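Local coordinates for protein truncated hemoglobin from geobacillus stearothermophilus (Geobacillus stearothermophilus, PDB 2BKM) that binds haem and, at its iron, molecular oxygen, as a truncated haemoglobin probably serving in oxygen storage, transport or related chemistry, at residues E107-Y110 against H111-L115; A90-R93 against A94-E98. One frame throughout, in Å; residues are numbered along the deposited sequence.

Interaction 1. Residues E107-Y110 against H111-L115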
loop_
_atom_site.group_PDB
_atom_site.type_symbol
_atom_site.label_atom_id
_atom_site.label_comp_id
_atom_site.label_asym_id
_atom_site.label_seq_id
_atom_site.Cartn_x
_atom_site.Cartn_y
_atom_site.Cartn_z
ATOM N N GLU A 107 -7.222 -4.970 -10.240
ATOM C CA GLU A 107 -8.303 -5.008 -9.257
ATOM C C GLU A 107 -8.098 -6.096 -8.247
ATOM O O GLU A 107 -8.480 -5.952 -7.073
ATOM C CB GLU A 107 -9.674 -5.140 -9.929
ATOM C CG GLU A 107 -9.929 -4.108 -10.964
ATOM C CD GLU A 107 -10.050 -2.726 -10.465
ATOM O OE1 GLU A 107 -9.887 -2.415 -9.236
ATOM O OE2 GLU A 107 -10.347 -1.896 -11.373
ATOM N N GLN A 108 -7.504 -7.203 -8.666
ATOM C CA GLN A 108 -7.215 -8.287 -7.729
ATOM C C GLN A 108 -6.233 -7.772 -6.672
ATOM O O GLN A 108 -6.393 -8.015 -5.456
ATOM C CB GLN A 108 -6.563 -9.472 -8.453
ATOM C CG GLN A 108 -7.510 -10.333 -9.226
ATOM C CD GLN A 108 -6.803 -11.244 -10.221
ATOM O OE1 GLN A 108 -7.435 -11.717 -11.179
ATOM N NE2 GLN A 108 -5.517 -11.481 -10.026
ATOM N N PHE A 109 -5.208 -7.078 -7.124
ATOM C CA PHE A 109 -4.239 -6.483 -6.207
ATOM C C PHE A 109 -4.926 -5.466 -5.289
ATOM O O PHE A 109 -4.750 -5.500 -4.068
ATOM C CB PHE A 109 -3.153 -5.822 -7.073
ATOM C CG PHE A 109 -2.104 -5.063 -6.331
ATOM C CD1 PHE A 109 -1.338 -4.139 -7.034
ATOM C CD2 PHE A 109 -1.808 -5.292 -4.983
ATOM C CE1 PHE A 109 -0.300 -3.427 -6.410
ATOM C CE2 PHE A 109 -0.774 -4.586 -4.354
ATOM C CZ PHE A 109 -0.052 -3.632 -5.037
ATOM N N TYR A 110 -5.727 -4.580 -5.876
ATOM C CA TYR A 110 -6.429 -3.578 -5.088
ATOM C C TYR A 110 -7.292 -4.254 -4.053
ATOM O O TYR A 110 -7.328 -3.789 -2.895
ATOM C CB TYR A 110 -7.266 -2.696 -5.991
ATOM C CG TYR A 110 -7.934 -1.609 -5.190
ATOM C CD1 TYR A 110 -9.274 -1.666 -4.959
ATOM C CD2 TYR A 110 -7.178 -0.593 -4.603
ATOM C CE1 TYR A 110 -9.925 -0.727 -4.190
ATOM C CE2 TYR A 110 -7.780 0.400 -3.845
ATOM C CZ TYR A 110 -9.157 0.320 -3.652
ATOM O OH TYR A 110 -9.800 1.230 -2.859
ATOM N N HIS A 111 -7.975 -5.354 -4.417
ATOM C CA HIS A 111 -8.834 -6.019 -3.437
ATOM C C HIS A 111 -8.019 -6.608 -2.315
ATOM O O HIS A 111 -8.469 -6.594 -1.175
ATOM C CB HIS A 111 -9.685 -7.071 -4.121
ATOM C CG HIS A 111 -10.688 -6.457 -5.014
ATOM N ND1 HIS A 111 -11.187 -7.112 -6.121
ATOM C CD2 HIS A 111 -11.261 -5.227 -5.006
ATOM C CE1 HIS A 111 -12.034 -6.311 -6.749
ATOM N NE2 HIS A 111 -12.124 -5.168 -6.080
ATOM N N ARG A 112 -6.826 -7.093 -2.602
ATOM C CA ARG A 112 -5.986 -7.582 -1.495
ATOM C C ARG A 112 -5.699 -6.412 -0.581
ATOM O O ARG A 112 -5.772 -6.561 0.621
ATOM C CB ARG A 112 -4.688 -8.153 -2.034
ATOM C CG ARG A 112 -4.906 -9.461 -2.751
ATOM C CD ARG A 112 -3.648 -10.217 -2.996
ATOM N NE ARG A 112 -2.885 -10.435 -1.775
ATOM C CZ ARG A 112 -1.605 -10.782 -1.783
ATOM N NH1 ARG A 112 -0.972 -11.013 -2.947
ATOM N NH2 ARG A 112 -0.961 -10.904 -0.638
ATOM N N LEU A 113 -5.409 -5.252 -1.180
ATOM C CA LEU A 113 -5.098 -4.086 -0.349
ATOM C C LEU A 113 -6.301 -3.619 0.447
ATOM O O LEU A 113 -6.137 -3.142 1.575
ATOM C CB LEU A 113 -4.597 -2.963 -1.230
ATOM C CG LEU A 113 -3.256 -3.211 -1.919
ATOM C CD1 LEU A 113 -2.990 -2.040 -2.811
ATOM C CD2 LEU A 113 -2.137 -3.400 -0.913
ATOM N N VAL A 114 -7.508 -3.734 -0.106
ATOM C CA VAL A 114 -8.731 -3.379 0.650
ATOM C C VAL A 114 -8.799 -4.263 1.866
ATOM O O VAL A 114 -9.080 -3.761 2.958
ATOM C CB VAL A 114 -9.985 -3.585 -0.232
ATOM C CG1 VAL A 114 -11.223 -3.453 0.580
ATOM C CG2 VAL A 114 -9.960 -2.595 -1.418
ATOM N N LEU A 115 -8.523 -5.552 1.717
ATOM C CA LEU A 115 -8.576 -6.448 2.874
ATOM C C LEU A 115 -7.480 -6.111 3.883
ATOM O O LEU A 115 -7.723 -6.057 5.093
ATOM C CB LEU A 115 -8.503 -7.906 2.428
ATOM C CG LEU A 115 -9.671 -8.396 1.567
ATOM C CD1 LEU A 115 -10.844 -8.717 2.535
ATOM C CD2 LEU A 115 -10.160 -7.477 0.524
#

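Interaction 2. Residues A90-R93 against A94-E98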
loop_
_atom_site.group_PDB
_atom_site.type_symbol
_atom_site.label_atom_id
_atom_site.label_comp_id
_atom_site.label_asym_id
_atom_site.label_seq_id
_atom_site.Cartn_x
_atom_site.Cartn_y
_atom_site.Cartn_z
ATOM N N ALA A 90 -7.924 5.480 -1.232
ATOM C CA ALA A 90 -8.212 6.447 -2.298
ATOM C C ALA A 90 -6.923 6.938 -2.928
ATOM O O ALA A 90 -6.844 7.144 -4.161
ATOM C CB ALA A 90 -9.000 7.612 -1.725
ATOM N N CYS A 91 -5.889 7.129 -2.110
ATOM C CA CYS A 91 -4.573 7.469 -2.687
ATOM C C CYS A 91 -4.066 6.372 -3.548
ATOM O O CYS A 91 -3.475 6.642 -4.583
ATOM C CB CYS A 91 -3.550 7.781 -1.611
ATOM S SG CYS A 91 -3.910 9.363 -0.744
ATOM N N MET A 92 -4.279 5.121 -3.126
ATOM C CA MET A 92 -3.822 3.998 -3.912
ATOM C C MET A 92 -4.550 3.888 -5.242
ATOM O O MET A 92 -3.909 3.700 -6.282
ATOM C CB MET A 92 -3.907 2.696 -3.103
ATOM C CG MET A 92 -3.372 1.551 -3.860
ATOM S SD MET A 92 -1.635 1.679 -4.347
ATOM C CE MET A 92 -0.832 1.387 -2.760
ATOM N N ARG A 93 -5.864 4.058 -5.232
ATOM C CA ARG A 93 -6.581 4.012 -6.498
ATOM C C ARG A 93 -6.086 5.148 -7.379
ATOM O O ARG A 93 -5.925 4.940 -8.592
ATOM C CB ARG A 93 -8.062 4.217 -6.283
ATOM C CG ARG A 93 -8.767 3.065 -5.631
ATOM C CD ARG A 93 -10.284 3.178 -5.700
ATOM N NE ARG A 93 -10.752 4.499 -5.245
ATOM C CZ ARG A 93 -11.006 4.800 -3.968
ATOM N NH1 ARG A 93 -10.770 3.927 -3.008
ATOM N NH2 ARG A 93 -11.430 6.002 -3.628
ATOM N N ALA A 94 -5.888 6.343 -6.819
ATOM C CA ALA A 94 -5.455 7.474 -7.634
ATOM C C ALA A 94 -4.062 7.200 -8.215
ATOM O O ALA A 94 -3.790 7.559 -9.349
ATOM C CB ALA A 94 -5.435 8.764 -6.783
ATOM N N ALA A 95 -3.190 6.570 -7.434
ATOM C CA ALA A 95 -1.846 6.260 -7.906
ATOM C C ALA A 95 -1.906 5.200 -8.998
ATOM O O ALA A 95 -1.159 5.298 -9.973
ATOM C CB ALA A 95 -0.981 5.795 -6.742
ATOM N N MET A 96 -2.742 4.167 -8.822
ATOM C CA MET A 96 -2.903 3.151 -9.857
ATOM C C MET A 96 -3.396 3.801 -11.119
ATOM O O MET A 96 -2.862 3.516 -12.190
ATOM C CB MET A 96 -3.848 2.038 -9.413
ATOM C CG MET A 96 -3.260 1.188 -8.326
ATOM S SD MET A 96 -4.478 0.083 -7.619
ATOM C CE MET A 96 -3.418 -1.051 -6.741
ATOM N N ASP A 97 -4.386 4.679 -10.991
ATOM C CA ASP A 97 -4.902 5.360 -12.199
ATOM C C ASP A 97 -3.778 6.188 -12.837
ATOM O O ASP A 97 -3.607 6.173 -14.089
ATOM C CB ASP A 97 -6.036 6.292 -11.869
ATOM C CG ASP A 97 -7.278 5.599 -11.407
ATOM O OD1 ASP A 97 -7.432 4.375 -11.583
ATOM O OD2 ASP A 97 -8.144 6.309 -10.833
ATOM N N GLU A 98 -2.997 6.871 -12.015
ATOM C CA GLU A 98 -2.008 7.833 -12.533
ATOM C C GLU A 98 -0.958 7.095 -13.324
ATOM O O GLU A 98 -0.491 7.614 -14.327
ATOM C CB GLU A 98 -1.358 8.550 -11.374
ATOM C CG GLU A 98 -0.265 9.517 -11.771
ATOM C CD GLU A 98 0.235 10.324 -10.579
ATOM O OE1 GLU A 98 1.318 10.902 -10.701
ATOM O OE2 GLU A 98 -0.461 10.376 -9.536
#

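Interaction 1. Residues E107-Y110 against H111-L115
From His111 to Val114, four amides each bond the carbonyl four residues back, Glu107 to Tyr110, as in a regular alpha helix; Val114 N to Tyr110 O, at 2.8 Å, lies in the carbonyl plane. Side chains one turn apart then pair along helix 104-120. Val114 CG2 sits over one face of the Tyr110 ring, 3.3 Å from CE1, and the same methyl comes within 3.2 Å of Tyr110 O. It gets there because CG2 lies beside the backbone N while CG1 takes the anti place (chi1 170°). The Tyr110 hydroxyl is probably hydrogen-bonded to Arg93 of helix 82-98. On the inward side Leu113 CD1 makes an off-centre CH-pi contact with Phe109, 4.2 Å from the ring centroid and 29° off its normal, with CE2 the nearest ring atom at 3.7 Å. Leu52 and Tyr55 of helix 42-55 also pack here, and Leu113 touches the haem. Glu107 O accepts His111 N at 2.8 Å and also stands 3.0 Å above one face of the imidazole, toward the rim. The inward side chains thus meet through apolar contact, whereas Tyr110 combines a methyl-covered ring face with a polar end partnered by the neighbouring helix.

Interaction 2. Residues A90-R93 against A94-E98
The C-terminal part of helix 82-98, a long helix of the globin fold, brings Met92 and Met96 together one turn apart. Met96 CE lies 3.9 Å from Met92 CG and 4.0 Å from Met92 SD, so the terminal methyl of one thioether reaches the middle of the other chain. The two shapes differ: Met92 has CG anti to its amide nitrogen (chi1 -177°) and then bends at chi2 and chi3, while Met96 runs extended beyond CG, reaching outward and leaning back toward the preceding turn. Met96 CG also passes 3.3 Å from Met92 O, the carbonyl that accepts the Met96 amide N at 2.8 Å in a bond with an N-H...O angle of 167°. The amides of Ala94 and Ala95 bond Ala90 O and Cys91 O, and the Ala94 CB methyl lies 3.4 Å from Ala90 O.

Within the fold, this part of the helix touches both helix 12-29, where Leu19 meets Met96 and Phe23 meets Cys91, and helix 104-120, where Phe109 meets Met96 and Leu113 meets Met92. Shortening Met96 to an alanine is likely to open a gap beside Met92 CG and SD and to cost Phe109 and Leu19 a packing partner.

At the helix margin, Arg93 folds back at chi3, placing a face of its guanidinium over Ala90 CA, which stands 3.3 Å from the plane toward the rim of the group; its polar end has Tyr110 as partner. Asp97 and Arg93 do not pair: their charged groups remain 6.4 Å apart between Arg93 NE and Asp97 OD2, and the carboxylate instead forms a salt bridge with Arg106 of helix 104-120.

Interactions 1 and 2 lie on consecutive helices, with centres about 12 Å apart, and meet directly through their side chains. Apolar contact dominates: Met96 CE touches Phe109 CD1 at 3.7 Å, Leu113 CD1 reaches Met92 CG at 3.8 Å, and Leu113 CD1 also comes to 4.1 Å from Met96 CE. The pair joined within each helix therefore meets the pair of the other, making one apolar interface. At the margin, Tyr110 OH and Arg93 NH1 lie 2.9 Å apart, a probable hydrogen bond that adds a polar tie. Leu113 connects this interface to the haem pocket, its side chain about 3 Å from the haem at nearest approach, whereas that of Met92 is about 7 Å away.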